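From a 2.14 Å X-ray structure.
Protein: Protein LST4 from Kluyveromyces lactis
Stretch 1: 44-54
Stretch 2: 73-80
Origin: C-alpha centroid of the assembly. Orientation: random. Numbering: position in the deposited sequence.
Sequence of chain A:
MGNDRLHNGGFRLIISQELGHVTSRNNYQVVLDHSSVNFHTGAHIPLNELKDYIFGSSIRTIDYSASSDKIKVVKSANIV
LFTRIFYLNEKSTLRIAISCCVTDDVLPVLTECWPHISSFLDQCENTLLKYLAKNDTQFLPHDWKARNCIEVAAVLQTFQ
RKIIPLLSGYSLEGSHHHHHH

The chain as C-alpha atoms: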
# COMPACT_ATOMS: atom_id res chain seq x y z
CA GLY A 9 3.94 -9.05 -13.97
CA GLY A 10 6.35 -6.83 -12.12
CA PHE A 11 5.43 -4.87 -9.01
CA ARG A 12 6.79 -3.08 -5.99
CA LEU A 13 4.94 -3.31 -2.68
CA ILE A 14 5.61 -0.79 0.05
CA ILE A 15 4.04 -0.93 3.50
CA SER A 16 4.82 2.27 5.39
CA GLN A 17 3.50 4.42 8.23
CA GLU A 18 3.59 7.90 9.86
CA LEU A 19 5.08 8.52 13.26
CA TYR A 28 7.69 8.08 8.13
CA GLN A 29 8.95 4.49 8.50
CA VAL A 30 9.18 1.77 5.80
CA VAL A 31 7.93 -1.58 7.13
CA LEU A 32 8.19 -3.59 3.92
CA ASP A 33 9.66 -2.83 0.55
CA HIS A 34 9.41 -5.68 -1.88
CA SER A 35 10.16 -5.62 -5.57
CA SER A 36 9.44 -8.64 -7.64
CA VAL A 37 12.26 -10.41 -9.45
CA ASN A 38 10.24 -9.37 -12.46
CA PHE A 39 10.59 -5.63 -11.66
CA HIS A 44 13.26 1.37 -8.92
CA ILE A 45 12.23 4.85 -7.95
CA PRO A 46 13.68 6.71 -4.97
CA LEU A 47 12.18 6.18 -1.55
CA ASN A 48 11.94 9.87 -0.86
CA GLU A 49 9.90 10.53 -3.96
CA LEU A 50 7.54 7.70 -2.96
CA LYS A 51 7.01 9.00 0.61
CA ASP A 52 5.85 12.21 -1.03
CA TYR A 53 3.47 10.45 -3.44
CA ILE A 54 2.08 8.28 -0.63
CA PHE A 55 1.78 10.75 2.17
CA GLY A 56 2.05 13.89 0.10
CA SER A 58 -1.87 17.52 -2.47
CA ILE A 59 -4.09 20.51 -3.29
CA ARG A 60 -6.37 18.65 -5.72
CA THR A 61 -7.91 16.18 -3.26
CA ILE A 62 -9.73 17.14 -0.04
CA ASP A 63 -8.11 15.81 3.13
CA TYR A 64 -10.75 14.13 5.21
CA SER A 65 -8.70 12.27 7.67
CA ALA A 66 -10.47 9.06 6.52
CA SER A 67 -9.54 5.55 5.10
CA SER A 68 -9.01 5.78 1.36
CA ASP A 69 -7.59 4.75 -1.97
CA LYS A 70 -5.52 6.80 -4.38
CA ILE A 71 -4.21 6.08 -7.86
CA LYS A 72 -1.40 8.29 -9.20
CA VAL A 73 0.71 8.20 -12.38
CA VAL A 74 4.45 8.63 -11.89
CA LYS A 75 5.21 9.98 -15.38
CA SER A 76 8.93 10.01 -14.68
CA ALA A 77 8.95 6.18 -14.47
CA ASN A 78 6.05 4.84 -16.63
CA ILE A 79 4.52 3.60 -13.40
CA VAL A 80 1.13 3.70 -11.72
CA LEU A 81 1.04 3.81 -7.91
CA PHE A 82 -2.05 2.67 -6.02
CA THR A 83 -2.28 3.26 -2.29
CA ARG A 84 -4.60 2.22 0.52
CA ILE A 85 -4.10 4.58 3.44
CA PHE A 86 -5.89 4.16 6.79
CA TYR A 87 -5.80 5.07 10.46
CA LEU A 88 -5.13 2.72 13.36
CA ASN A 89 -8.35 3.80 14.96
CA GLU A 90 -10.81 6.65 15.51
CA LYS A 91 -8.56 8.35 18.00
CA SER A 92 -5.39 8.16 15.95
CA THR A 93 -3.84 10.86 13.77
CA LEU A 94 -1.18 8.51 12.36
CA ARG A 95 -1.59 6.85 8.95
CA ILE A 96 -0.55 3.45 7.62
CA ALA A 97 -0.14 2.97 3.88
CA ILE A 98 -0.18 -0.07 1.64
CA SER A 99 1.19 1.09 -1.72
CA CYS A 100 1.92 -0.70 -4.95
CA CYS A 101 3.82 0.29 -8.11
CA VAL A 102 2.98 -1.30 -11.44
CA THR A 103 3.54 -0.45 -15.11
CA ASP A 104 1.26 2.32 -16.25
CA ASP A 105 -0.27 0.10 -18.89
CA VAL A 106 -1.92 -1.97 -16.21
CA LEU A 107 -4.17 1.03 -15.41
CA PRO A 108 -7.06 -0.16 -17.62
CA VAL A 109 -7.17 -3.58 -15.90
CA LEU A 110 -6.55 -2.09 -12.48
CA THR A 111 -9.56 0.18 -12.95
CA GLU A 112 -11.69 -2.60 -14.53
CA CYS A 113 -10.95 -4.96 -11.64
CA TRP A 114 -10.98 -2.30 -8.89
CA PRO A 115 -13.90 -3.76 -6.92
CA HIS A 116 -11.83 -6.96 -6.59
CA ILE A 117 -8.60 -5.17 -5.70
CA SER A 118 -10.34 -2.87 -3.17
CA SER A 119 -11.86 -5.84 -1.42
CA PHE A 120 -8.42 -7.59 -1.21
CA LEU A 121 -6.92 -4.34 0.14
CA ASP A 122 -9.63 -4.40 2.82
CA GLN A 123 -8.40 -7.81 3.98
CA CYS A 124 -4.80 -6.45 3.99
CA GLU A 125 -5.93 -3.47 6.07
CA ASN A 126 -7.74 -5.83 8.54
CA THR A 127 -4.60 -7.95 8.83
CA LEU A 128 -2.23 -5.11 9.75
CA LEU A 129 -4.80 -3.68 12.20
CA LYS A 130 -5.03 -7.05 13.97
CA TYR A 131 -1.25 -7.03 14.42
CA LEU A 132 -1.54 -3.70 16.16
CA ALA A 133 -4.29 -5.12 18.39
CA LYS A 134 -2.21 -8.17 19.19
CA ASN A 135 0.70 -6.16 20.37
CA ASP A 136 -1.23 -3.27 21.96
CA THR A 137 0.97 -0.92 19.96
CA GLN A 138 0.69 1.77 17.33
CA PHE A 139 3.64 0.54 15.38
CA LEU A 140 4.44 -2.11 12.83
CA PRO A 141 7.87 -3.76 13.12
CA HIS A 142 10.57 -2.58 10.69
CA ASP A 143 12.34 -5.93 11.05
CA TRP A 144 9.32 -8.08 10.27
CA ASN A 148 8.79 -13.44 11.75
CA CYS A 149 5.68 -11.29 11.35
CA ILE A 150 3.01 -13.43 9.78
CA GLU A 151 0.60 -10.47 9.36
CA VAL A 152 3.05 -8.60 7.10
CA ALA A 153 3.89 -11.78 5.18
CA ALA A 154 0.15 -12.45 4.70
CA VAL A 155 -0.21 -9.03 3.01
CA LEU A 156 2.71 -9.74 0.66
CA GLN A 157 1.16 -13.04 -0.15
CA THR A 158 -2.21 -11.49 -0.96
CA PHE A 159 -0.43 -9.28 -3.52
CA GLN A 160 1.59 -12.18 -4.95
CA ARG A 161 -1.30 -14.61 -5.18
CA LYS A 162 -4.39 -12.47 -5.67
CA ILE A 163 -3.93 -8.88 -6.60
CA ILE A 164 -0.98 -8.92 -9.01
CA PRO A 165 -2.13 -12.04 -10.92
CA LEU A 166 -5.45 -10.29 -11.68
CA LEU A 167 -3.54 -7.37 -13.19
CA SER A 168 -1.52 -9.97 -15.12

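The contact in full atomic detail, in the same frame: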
# COMPACT_ATOMS: atom_id res chain seq x y z
N HIS A 44 13.78 0.53 -7.86
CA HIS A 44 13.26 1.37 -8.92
C HIS A 44 13.49 2.82 -8.55
O HIS A 44 14.60 3.32 -8.52
CB HIS A 44 11.74 1.11 -9.12
CG HIS A 44 11.30 1.01 -10.56
ND1 HIS A 44 11.14 2.11 -11.38
CD2 HIS A 44 10.98 -0.07 -11.32
CE1 HIS A 44 10.76 1.71 -12.58
NE2 HIS A 44 10.65 0.39 -12.57
N ILE A 45 12.38 3.45 -8.25
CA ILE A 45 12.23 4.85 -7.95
C ILE A 45 12.58 5.15 -6.50
O ILE A 45 12.36 4.33 -5.64
CB ILE A 45 10.82 5.30 -8.21
CG1 ILE A 45 10.63 6.74 -7.84
CG2 ILE A 45 9.88 4.51 -7.36
CD1 ILE A 45 9.23 7.19 -8.09
N PRO A 46 13.16 6.32 -6.28
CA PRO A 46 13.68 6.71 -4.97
C PRO A 46 12.63 6.63 -3.87
O PRO A 46 11.45 6.91 -4.12
CB PRO A 46 14.10 8.16 -5.18
CG PRO A 46 13.21 8.65 -6.27
CD PRO A 46 12.99 7.48 -7.18
N LEU A 47 13.06 6.26 -2.67
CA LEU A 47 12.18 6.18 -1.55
C LEU A 47 11.66 7.50 -1.09
O LEU A 47 10.61 7.56 -0.53
CB LEU A 47 12.89 5.50 -0.42
CG LEU A 47 11.94 5.03 0.65
CD1 LEU A 47 11.32 3.71 0.26
CD2 LEU A 47 12.73 4.88 1.93
N ASN A 48 12.39 8.56 -1.30
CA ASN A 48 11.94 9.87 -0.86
C ASN A 48 10.88 10.46 -1.75
O ASN A 48 10.08 11.25 -1.32
CB ASN A 48 13.11 10.82 -0.76
CG ASN A 48 13.82 10.72 0.56
OD1 ASN A 48 13.22 10.83 1.60
ND2 ASN A 48 15.11 10.52 0.51
N GLU A 49 10.91 10.09 -3.01
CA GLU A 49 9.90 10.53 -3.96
C GLU A 49 8.61 9.77 -3.67
O GLU A 49 7.52 10.33 -3.78
CB GLU A 49 10.38 10.32 -5.39
CG GLU A 49 9.38 10.74 -6.46
CD GLU A 49 9.94 10.55 -7.87
OE1 GLU A 49 11.17 10.36 -7.98
OE2 GLU A 49 9.17 10.60 -8.85
N LEU A 50 8.73 8.50 -3.28
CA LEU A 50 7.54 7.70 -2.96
C LEU A 50 6.84 8.18 -1.70
O LEU A 50 5.62 8.30 -1.70
CB LEU A 50 7.89 6.22 -2.85
CG LEU A 50 8.09 5.61 -4.24
CD1 LEU A 50 8.58 4.20 -4.16
CD2 LEU A 50 6.79 5.66 -5.03
N LYS A 51 7.60 8.48 -0.64
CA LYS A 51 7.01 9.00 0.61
C LYS A 51 6.13 10.20 0.33
O LYS A 51 5.09 10.39 0.95
CB LYS A 51 8.09 9.41 1.62
CG LYS A 51 8.97 8.27 2.12
CD LYS A 51 8.41 7.63 3.37
CE LYS A 51 9.46 6.76 4.05
NZ LYS A 51 10.81 7.37 3.92
N ASP A 52 6.57 11.01 -0.63
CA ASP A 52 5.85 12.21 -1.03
C ASP A 52 4.57 11.86 -1.81
O ASP A 52 3.52 12.44 -1.57
CB ASP A 52 6.79 13.12 -1.83
CG ASP A 52 6.17 14.46 -2.16
OD1 ASP A 52 5.85 15.21 -1.21
OD2 ASP A 52 6.06 14.80 -3.36
N TYR A 53 4.66 10.90 -2.73
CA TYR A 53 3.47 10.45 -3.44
C TYR A 53 2.46 9.76 -2.53
O TYR A 53 1.26 9.90 -2.71
CB TYR A 53 3.84 9.51 -4.58
CG TYR A 53 4.53 10.17 -5.76
CD1 TYR A 53 4.24 11.48 -6.10
CD2 TYR A 53 5.44 9.47 -6.53
CE1 TYR A 53 4.85 12.08 -7.19
CE2 TYR A 53 6.06 10.07 -7.61
CZ TYR A 53 5.76 11.37 -7.93
OH TYR A 53 6.38 11.95 -9.02
N ILE A 54 2.93 9.02 -1.54
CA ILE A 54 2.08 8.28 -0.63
C ILE A 54 1.46 9.14 0.43
O ILE A 54 0.29 9.10 0.65
CB ILE A 54 2.86 7.16 0.05
CG1 ILE A 54 3.33 6.19 -0.99
CG2 ILE A 54 2.03 6.43 1.07
CD1 ILE A 54 4.42 5.29 -0.54
N VAL A 73 -0.20 8.61 -11.31
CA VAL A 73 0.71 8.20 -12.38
C VAL A 73 2.08 8.87 -12.23
O VAL A 73 2.18 10.09 -12.30
CB VAL A 73 0.13 8.54 -13.76
CG1 VAL A 73 1.15 8.22 -14.85
CG2 VAL A 73 -1.17 7.79 -13.99
N VAL A 74 3.12 8.07 -12.02
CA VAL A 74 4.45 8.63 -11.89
C VAL A 74 4.98 8.69 -13.32
O VAL A 74 5.46 7.68 -13.85
CB VAL A 74 5.37 7.78 -10.98
CG1 VAL A 74 6.71 8.48 -10.79
CG2 VAL A 74 4.71 7.53 -9.63
N LYS A 75 4.90 9.85 -13.95
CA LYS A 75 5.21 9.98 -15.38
C LYS A 75 6.69 9.73 -15.61
O LYS A 75 7.09 9.17 -16.63
CB LYS A 75 4.82 11.37 -15.91
N SER A 76 7.48 10.13 -14.62
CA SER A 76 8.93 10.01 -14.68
C SER A 76 9.43 8.57 -14.74
O SER A 76 10.63 8.37 -14.94
CB SER A 76 9.55 10.71 -13.47
OG SER A 76 9.37 9.96 -12.28
N ALA A 77 8.55 7.59 -14.54
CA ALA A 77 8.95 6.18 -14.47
C ALA A 77 8.00 5.19 -15.17
O ALA A 77 8.14 3.98 -14.99
CB ALA A 77 9.15 5.77 -13.03
N ASN A 78 7.03 5.70 -15.93
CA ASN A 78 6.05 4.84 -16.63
C ASN A 78 5.34 3.89 -15.66
O ASN A 78 5.06 2.73 -15.98
CB ASN A 78 6.74 4.03 -17.73
CG ASN A 78 7.36 4.91 -18.79
OD1 ASN A 78 6.76 5.88 -19.23
ND2 ASN A 78 8.60 4.60 -19.17
N ILE A 79 5.05 4.41 -14.47
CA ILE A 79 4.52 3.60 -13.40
C ILE A 79 3.22 4.17 -12.85
O ILE A 79 3.03 5.38 -12.81
CB ILE A 79 5.60 3.47 -12.28
CG1 ILE A 79 6.53 2.29 -12.60
CG2 ILE A 79 4.98 3.34 -10.92
CD1 ILE A 79 7.68 2.14 -11.65
N VAL A 80 2.31 3.29 -12.45
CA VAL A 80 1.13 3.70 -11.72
C VAL A 80 1.27 3.24 -10.27
O VAL A 80 1.72 2.13 -10.03
CB VAL A 80 -0.16 3.13 -12.37
CG1 VAL A 80 -1.17 2.73 -11.34
CG2 VAL A 80 -0.74 4.14 -13.34

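Residues 44-54 run from a short lead-in, in which Ile-45 is extended, into a helix that begins at Leu-47 and continues beyond the stretch. Pro-46 occupies the N-cap position; Pro-46 O accepts Leu-50 N (3.3 Å), and the bond from Glu-49 N to Pro-46 O is weak (3.4 Å). The next turns follow in helical register, with Tyr-53 N to Glu-49 O at 3.1 Å and Ile-54 N to Leu-50 O at 2.8 Å. Residues 73-80 form two strand ends joined by a turn. Val-74 N donates to Ile-79 O (2.8 Å), the return bond from Ile-79 N to Val-74 O is weak (3.4 Å), and Ala-77 N also reaches Val-74 O (3.2 Å), closing the loop. Asn-78 has positive phi and psi (54°/38°) within this reversal. The backbones stay well apart, with CA atoms 7.4 Å from each other at Ile-45 and Ala-77 and 8.7 Å at Tyr-53 and Val-74, so side chains fill most of the gap. The contact is small, burying 273 Å² summed over both sides, and it rests mainly on packing.

Val-74 is its centre, with the largest covered area of any residue here. Its CA-to-CB bond points toward the helix, and its methyls fill the space between two neighbours: Val-74 CG1 lies 3.9 Å from Ile-45 CD1 and 3.6 Å from Tyr-53 CE2, and Val-74 CG2 lies 3.5 Å from Tyr-53 CE2. A compact branched side chain suits this buried site because it fills it with apolar surface without a long reach. Ile-45, also buried, reaches across in a fully extended t,t rotamer that carries CD1 to the valine. Tyr-53, one helical turn after Glu-49, adopts chi1 m and lays its ring carbons beside Val-74 while its hydroxyl remains near the carboxylate, Tyr-53 OH to Glu-49 OE2 being 3.1 Å.

The CA-to-CB bond of Glu-49 points toward the other stretch, and its t,t chi angles keep the chain extended. Aliphatic and polar surroundings meet at Glu-49 OE2, which lies 3.8 Å from Val-74 CG1 and 3.5 Å from Ser-76 OG; whether the latter pair is hydrogen bonded is left open by the geometry.

At the other end of the contact, His-44 turns its imidazole over Ile-79. Ile-79 CD1 sits 3.5 Å from the His-44 ring centroid, 21° off the normal, a CH-pi contact over one face, with His-44 CE1 3.2 Å from Ile-79 CD1. The m,t rotamer of Ile-79 delivers this methyl. Ala-77 adds its small CB, 4.4 Å from His-44 CE1.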